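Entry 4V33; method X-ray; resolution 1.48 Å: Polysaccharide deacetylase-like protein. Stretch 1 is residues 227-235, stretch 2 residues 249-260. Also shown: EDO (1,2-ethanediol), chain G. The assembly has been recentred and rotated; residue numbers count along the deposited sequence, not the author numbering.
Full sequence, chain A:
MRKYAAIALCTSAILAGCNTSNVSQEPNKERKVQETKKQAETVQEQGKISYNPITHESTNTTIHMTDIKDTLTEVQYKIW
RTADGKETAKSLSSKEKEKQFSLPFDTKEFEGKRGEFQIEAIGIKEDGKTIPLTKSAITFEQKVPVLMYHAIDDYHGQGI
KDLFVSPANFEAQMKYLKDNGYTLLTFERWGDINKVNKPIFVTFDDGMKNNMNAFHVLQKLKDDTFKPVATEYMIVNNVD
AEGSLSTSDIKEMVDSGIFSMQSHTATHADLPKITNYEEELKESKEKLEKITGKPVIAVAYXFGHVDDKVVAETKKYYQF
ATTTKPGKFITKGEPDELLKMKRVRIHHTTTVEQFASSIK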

ATOM      1  N   LYS A 227     -13.801   4.005  -3.791  1.00 20.66           N
ATOM      2  CA  LYS A 227     -13.994   2.757  -3.049  1.00 22.20           C
ATOM      3  C   LYS A 227     -13.051   2.723  -1.855  1.00 20.54           C
ATOM      4  O   LYS A 227     -11.967   2.142  -1.920  1.00 21.95           O
ATOM      5  CB  LYS A 227     -13.730   1.547  -3.947  1.00 23.93           C
ATOM      6  CG  LYS A 227     -14.522   1.544  -5.239  1.00 27.28           C
ATOM      7  CD  LYS A 227     -16.016   1.618  -4.985  1.00 30.89           C
ATOM      8  CE  LYS A 227     -16.793   1.420  -6.284  1.00 41.00           C
ATOM      9  NZ  LYS A 227     -18.262   1.561  -6.085  1.00 42.04           N
ATOM     10  N   PRO A 228     -13.450   3.366  -0.752  1.00 17.78           N
ATOM     11  CA  PRO A 228     -12.517   3.470   0.367  1.00 16.41           C
ATOM     12  C   PRO A 228     -12.390   2.175   1.147  1.00 16.58           C
ATOM     13  O   PRO A 228     -13.356   1.419   1.286  1.00 18.20           O
ATOM     14  CB  PRO A 228     -13.157   4.541   1.253  1.00 16.77           C
ATOM     15  CG  PRO A 228     -14.639   4.384   0.980  1.00 16.69           C
ATOM     16  CD  PRO A 228     -14.731   4.046  -0.485  1.00 19.74           C
ATOM     17  N   VAL A 229     -11.176   1.929   1.627  1.00 15.50           N
ATOM     18  CA  VAL A 229     -10.912   0.863   2.588  1.00 14.94           C
ATOM     19  C   VAL A 229      -9.953   1.395   3.643  1.00 14.96           C
ATOM     20  O   VAL A 229      -9.304   2.424   3.442  1.00 15.32           O
ATOM     21  CB  VAL A 229     -10.308  -0.398   1.929  1.00 14.87           C
ATOM     22  CG1 VAL A 229     -11.322  -1.059   0.999  1.00 16.72           C
ATOM     23  CG2 VAL A 229      -9.026  -0.055   1.191  1.00 17.50           C
ATOM     24  N   ALA A 230      -9.867   0.705   4.777  1.00 14.00           N
ATOM     25  CA  ALA A 230      -8.968   1.116   5.843  1.00 13.41           C
ATOM     26  C   ALA A 230      -8.651  -0.057   6.748  1.00 12.98           C
ATOM     27  O   ALA A 230      -9.361  -1.064   6.739  1.00 14.91           O
ATOM     28  CB  ALA A 230      -9.597   2.258   6.671  1.00 14.57           C
ATOM     29  N   THR A 231      -7.581   0.086   7.522  1.00 12.77           N
ATOM     30  CA  THR A 231      -7.152  -0.945   8.471  1.00 12.28           C
ATOM     31  C   THR A 231      -7.403  -0.466   9.897  1.00 13.32           C
ATOM     32  O   THR A 231      -7.057   0.659  10.250  1.00 13.43           O
ATOM     33  CB  THR A 231      -5.652  -1.227   8.315  1.00 12.39           C
ATOM     34  OG1 THR A 231      -5.399  -1.730   6.995  1.00 14.25           O
ATOM     35  CG2 THR A 231      -5.172  -2.247   9.344  1.00 13.92           C
ATOM     36  N   GLU A 232      -8.015  -1.324  10.710  1.00 12.51           N
ATOM     37  CA  GLU A 232      -8.188  -1.047  12.125  1.00 14.46           C
ATOM     38  C   GLU A 232      -7.293  -2.016  12.872  1.00 13.54           C
ATOM     39  O   GLU A 232      -7.409  -3.224  12.684  1.00 15.58           O
ATOM     40  CB  GLU A 232      -9.641  -1.290  12.540  1.00 14.74           C
ATOM     41  CG  GLU A 232      -9.885  -1.146  14.047  1.00 15.30           C
ATOM     42  CD  GLU A 232      -9.803   0.294  14.491  1.00 16.11           C
ATOM     43  OE1 GLU A 232     -10.632   1.097  13.999  1.00 16.13           O
ATOM     44  OE2 GLU A 232      -8.907   0.626  15.302  1.00 17.14           O
ATOM     45  N   TYR A 233      -6.392  -1.492  13.695  1.00 12.05           N
ATOM     46  CA  TYR A 233      -5.559  -2.348  14.527  1.00 11.96           C
ATOM     47  C   TYR A 233      -6.198  -2.436  15.909  1.00 12.55           C
ATOM     48  O   TYR A 233      -6.121  -1.506  16.702  1.00 13.75           O
ATOM     49  CB  TYR A 233      -4.160  -1.770  14.645  1.00 13.44           C
ATOM     50  CG  TYR A 233      -3.313  -1.722  13.383  1.00 13.04           C
ATOM     51  CD1 TYR A 233      -2.776  -2.882  12.831  1.00 13.21           C
ATOM     52  CD2 TYR A 233      -2.995  -0.501  12.789  1.00 13.72           C
ATOM     53  CE1 TYR A 233      -1.958  -2.832  11.702  1.00 14.37           C
ATOM     54  CE2 TYR A 233      -2.178  -0.437  11.669  1.00 14.62           C
ATOM     55  CZ  TYR A 233      -1.654  -1.601  11.145  1.00 14.68           C
ATOM     56  OH  TYR A 233      -0.832  -1.538  10.050  1.00 15.16           O
ATOM     57  N   MET A 234      -6.828  -3.573  16.189  1.00 13.60           N
ATOM     58  CA  MET A 234      -7.657  -3.751  17.374  1.00 13.77           C
ATOM     59  C   MET A 234      -6.859  -4.279  18.559  1.00 13.45           C
ATOM     60  O   MET A 234      -6.128  -5.268  18.426  1.00 14.86           O
ATOM     61  CB  MET A 234      -8.765  -4.760  17.039  1.00 16.33           C
ATOM     62  CG  MET A 234      -9.745  -5.036  18.168  1.00 15.19           C
ATOM     63  SD  MET A 234     -10.967  -3.710  18.253  1.00 16.04           S
ATOM     64  CE  MET A 234     -11.068  -3.459  20.032  1.00 16.31           C
ATOM     65  N   ILE A 235      -6.984  -3.627  19.716  1.00 13.26           N
ATOM     66  CA  ILE A 235      -6.491  -4.220  20.959  1.00 13.43           C
ATOM     67  C   ILE A 235      -7.453  -5.360  21.259  1.00 12.46           C
ATOM     68  O   ILE A 235      -8.601  -5.125  21.623  1.00 14.75           O
ATOM     69  CB  ILE A 235      -6.457  -3.199  22.113  1.00 11.24           C
ATOM     70  CG1 ILE A 235      -5.437  -2.100  21.797  1.00 12.99           C
ATOM     71  CG2 ILE A 235      -6.074  -3.900  23.433  1.00 12.14           C
ATOM     72  CD1 ILE A 235      -5.579  -0.867  22.696  1.00 13.30           C
TER
HETATM   73  C1  EDO G1365     -10.387   5.096  -5.103  1.00 26.39           C
HETATM   74  O1  EDO G1365     -11.392   4.096  -5.291  1.00 24.03           O
HETATM   75  C2  EDO G1365     -10.043   5.211  -3.618  1.00 26.27           C
HETATM   76  O2  EDO G1365      -9.572   3.959  -3.128  1.00 26.59           O
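Stretch 2 249-260: DIKEMVDSGIFS

Stretch 2 enters in a helix already under way at Asp 249, turns at Gly 257, and runs as a strand through Phe 259 and Ser 260, parallel to the strand 230-234 of stretch 1. Gly 257, at phi 84°, is the first residue to leave helical geometry; a side chain there would jam against the preceding carbonyl. The turn is held by Ser 256, whose OG donates to Met 253 O (2.8 Å) and accepts from Ile 258 N (3.0 Å).

Along stretch 1, Lys 227 does not touch stretch 2; its N donates to O1 of the ethanediol (2.8 Å). Pro 228 O lies 3.7 Å from Ile 258 CG2, and Val 229 CG1 packs 3.6 Å from Gly 257 O, next to the turn. Val 229 CA makes a CA-H...O contact with Ile 258 O (3.1 Å), and the same oxygen accepts from Ala 230 N (2.9 Å), the first rung of the ladder. Ala 230 pairs with Phe 259, CA to CA 5.1 Å, but its O accepts from Ser 260 N (2.8 Å, nearly linear), one residue further on, as parallel strands require. The side chains of this pair share one face of the sheet, with Ala 230 CB 3.9 Å from Phe 259 CE2.

Thr 231 pairs with Ser 260, CA to CA 4.7 Å, their side chains on the opposite face from Ala 230 and Phe 259; one water joins them, 2.8 Å from Thr 231 OG1 and 2.9 Å from Ser 260 OG, donating to the latter. Glu 232 N donates to Ser 260 O (3.0 Å), the last of the three backbone hydrogen bonds between the stretches, while Glu 232 CB rests 4.0 Å from Phe 259 CD2 and its OE1 approaches Met 253 CE (4.1 Å) on the helix. The CA-to-CB bond of Tyr 233 points away, and although the ring end comes nearer, the side chain makes no contact with stretch 2. The CA-to-CB bond of Met 234 again points toward stretch 2, and Met 234 SD lies 4.1 Å from Ile 250 CD1 on the helix; Ile 235 is beyond reach.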

ATOM      1  N   ASP A 249     -20.068  -4.133  15.942  1.00 18.05           N
ATOM      2  CA  ASP A 249     -19.403  -3.041  15.218  1.00 17.02           C
ATOM      3  C   ASP A 249     -18.392  -3.604  14.233  1.00 19.92           C
ATOM      4  O   ASP A 249     -18.346  -3.211  13.068  1.00 17.49           O
ATOM      5  CB  ASP A 249     -18.638  -2.111  16.170  1.00 17.63           C
ATOM      6  CG  ASP A 249     -19.546  -1.270  17.037  1.00 22.37           C
ATOM      7  OD1 ASP A 249     -20.713  -1.046  16.665  1.00 22.17           O
ATOM      8  OD2 ASP A 249     -19.074  -0.820  18.100  1.00 21.18           O
ATOM      9  N   ILE A 250     -17.554  -4.511  14.720  1.00 18.12           N
ATOM     10  CA  ILE A 250     -16.525  -5.111  13.885  1.00 17.96           C
ATOM     11  C   ILE A 250     -17.140  -5.854  12.701  1.00 20.78           C
ATOM     12  O   ILE A 250     -16.657  -5.751  11.575  1.00 20.87           O
ATOM     13  CB  ILE A 250     -15.633  -6.053  14.715  1.00 17.63           C
ATOM     14  CG1 ILE A 250     -14.751  -5.220  15.646  1.00 16.73           C
ATOM     15  CG2 ILE A 250     -14.782  -6.931  13.806  1.00 20.42           C
ATOM     16  CD1 ILE A 250     -14.024  -6.039  16.695  1.00 19.13           C
ATOM     17  N   LYS A 251     -18.213  -6.594  12.953  1.00 20.78           N
ATOM     18  CA  LYS A 251     -18.856  -7.335  11.877  1.00 24.37           C
ATOM     19  C   LYS A 251     -19.428  -6.388  10.821  1.00 26.49           C
ATOM     20  O   LYS A 251     -19.316  -6.645   9.628  1.00 24.00           O
ATOM     21  CB  LYS A 251     -19.913  -8.296  12.430  1.00 27.26           C
ATOM     22  CG  LYS A 251     -19.306  -9.563  13.041  1.00 37.32           C
ATOM     23  CD  LYS A 251     -20.360 -10.427  13.723  1.00 43.35           C
ATOM     24  CE  LYS A 251     -19.856 -11.847  13.964  1.00 50.75           C
ATOM     25  NZ  LYS A 251     -18.606 -11.885  14.776  1.00 52.54           N
ATOM     26  N   GLU A 252     -20.002  -5.273  11.258  1.00 24.11           N
ATOM     27  CA  GLU A 252     -20.515  -4.275  10.324  1.00 24.17           C
ATOM     28  C   GLU A 252     -19.375  -3.682   9.487  1.00 21.11           C
ATOM     29  O   GLU A 252     -19.493  -3.526   8.267  1.00 23.00           O
ATOM     30  CB  GLU A 252     -21.255  -3.176  11.086  1.00 27.29           C
ATOM     31  CG  GLU A 252     -22.030  -2.204  10.224  1.00 39.29           C
ATOM     32  CD  GLU A 252     -22.862  -1.234  11.050  1.00 37.29           C
ATOM     33  OE1 GLU A 252     -23.068  -1.497  12.254  1.00 37.12           O
ATOM     34  OE2 GLU A 252     -23.310  -0.211  10.494  1.00 54.10           O
ATOM     35  N   MET A 253     -18.267  -3.364  10.145  1.00 18.98           N
ATOM     36  CA  MET A 253     -17.121  -2.761   9.469  1.00 17.22           C
ATOM     37  C   MET A 253     -16.515  -3.714   8.449  1.00 19.38           C
ATOM     38  O   MET A 253     -16.189  -3.318   7.331  1.00 20.01           O
ATOM     39  CB  MET A 253     -16.066  -2.348  10.495  1.00 16.99           C
ATOM     40  CG  MET A 253     -16.501  -1.176  11.352  1.00 15.59           C
ATOM     41  SD  MET A 253     -15.512  -0.986  12.848  1.00 18.90           S
ATOM     42  CE  MET A 253     -14.054  -0.217  12.166  1.00 25.72           C
ATOM     43  N   VAL A 254     -16.369  -4.974   8.837  1.00 19.43           N
ATOM     44  CA  VAL A 254     -15.809  -5.974   7.941  1.00 20.27           C
ATOM     45  C   VAL A 254     -16.781  -6.348   6.818  1.00 23.00           C
ATOM     46  O   VAL A 254     -16.396  -6.408   5.649  1.00 23.43           O
ATOM     47  CB  VAL A 254     -15.364  -7.225   8.722  1.00 20.88           C
ATOM     48  CG1 VAL A 254     -14.999  -8.351   7.772  1.00 25.29           C
ATOM     49  CG2 VAL A 254     -14.192  -6.880   9.627  1.00 21.67           C
ATOM     50  N   ASP A 255     -18.047  -6.584   7.159  1.00 23.30           N
ATOM     51  CA  ASP A 255     -19.019  -7.017   6.151  1.00 23.40           C
ATOM     52  C   ASP A 255     -19.249  -5.970   5.058  1.00 24.39           C
ATOM     53  O   ASP A 255     -19.625  -6.317   3.933  1.00 26.06           O
ATOM     54  CB  ASP A 255     -20.356  -7.402   6.790  1.00 27.47           C
ATOM     55  CG  ASP A 255     -20.271  -8.668   7.626  1.00 31.78           C
ATOM     56  OD1 ASP A 255     -19.218  -9.348   7.609  1.00 32.99           O
ATOM     57  OD2 ASP A 255     -21.272  -8.985   8.301  1.00 35.04           O
ATOM     58  N   SER A 256     -19.017  -4.701   5.388  1.00 23.02           N
ATOM     59  CA  SER A 256     -19.208  -3.603   4.436  1.00 21.53           C
ATOM     60  C   SER A 256     -18.178  -3.632   3.316  1.00 22.84           C
ATOM     61  O   SER A 256     -18.352  -2.974   2.290  1.00 23.91           O
ATOM     62  CB  SER A 256     -19.103  -2.251   5.145  1.00 19.15           C
ATOM     63  OG  SER A 256     -17.754  -1.971   5.504  1.00 19.56           O
ATOM     64  N   GLY A 257     -17.095  -4.370   3.532  1.00 23.90           N
ATOM     65  CA  GLY A 257     -15.989  -4.397   2.596  1.00 23.75           C
ATOM     66  C   GLY A 257     -15.009  -3.257   2.802  1.00 23.77           C
ATOM     67  O   GLY A 257     -13.995  -3.175   2.112  1.00 24.79           O
ATOM     68  N   ILE A 258     -15.303  -2.372   3.751  1.00 17.99           N
ATOM     69  CA  ILE A 258     -14.455  -1.206   3.973  1.00 18.43           C
ATOM     70  C   ILE A 258     -13.268  -1.514   4.885  1.00 17.79           C
ATOM     71  O   ILE A 258     -12.147  -1.110   4.606  1.00 17.90           O
ATOM     72  CB  ILE A 258     -15.267   0.011   4.506  1.00 17.07           C
ATOM     73  CG1 ILE A 258     -16.287   0.456   3.449  1.00 20.55           C
ATOM     74  CG2 ILE A 258     -14.343   1.177   4.861  1.00 17.53           C
ATOM     75  CD1 ILE A 258     -17.221   1.564   3.924  1.00 24.51           C
ATOM     76  N   PHE A 259     -13.499  -2.238   5.974  1.00 15.61           N
ATOM     77  CA  PHE A 259     -12.425  -2.436   6.933  1.00 16.02           C
ATOM     78  C   PHE A 259     -11.714  -3.775   6.866  1.00 15.45           C
ATOM     79  O   PHE A 259     -12.331  -4.824   6.688  1.00 19.32           O
ATOM     80  CB  PHE A 259     -12.914  -2.186   8.359  1.00 15.98           C
ATOM     81  CG  PHE A 259     -12.885  -0.743   8.751  1.00 15.52           C
ATOM     82  CD1 PHE A 259     -13.955   0.082   8.461  1.00 17.87           C
ATOM     83  CD2 PHE A 259     -11.774  -0.202   9.389  1.00 15.26           C
ATOM     84  CE1 PHE A 259     -13.930   1.426   8.801  1.00 17.08           C
ATOM     85  CE2 PHE A 259     -11.740   1.142   9.730  1.00 16.00           C
ATOM     86  CZ  PHE A 259     -12.830   1.953   9.440  1.00 15.96           C
ATOM     87  N   SER A 260     -10.399  -3.693   7.014  1.00 14.93           N
ATOM     88  CA  SER A 260      -9.564  -4.853   7.286  1.00 16.28           C
ATOM     89  C   SER A 260      -9.229  -4.788   8.775  1.00 15.21           C
ATOM     90  O   SER A 260      -8.636  -3.817   9.240  1.00 15.02           O
ATOM     91  CB  SER A 260      -8.286  -4.763   6.467  1.00 17.40           C
ATOM     92  OG  SER A 260      -7.405  -5.829   6.773  1.00 19.00           O
TER
HETATM   93  O   HOH W   1      -4.886  -4.417   6.321  0.98 16.21           O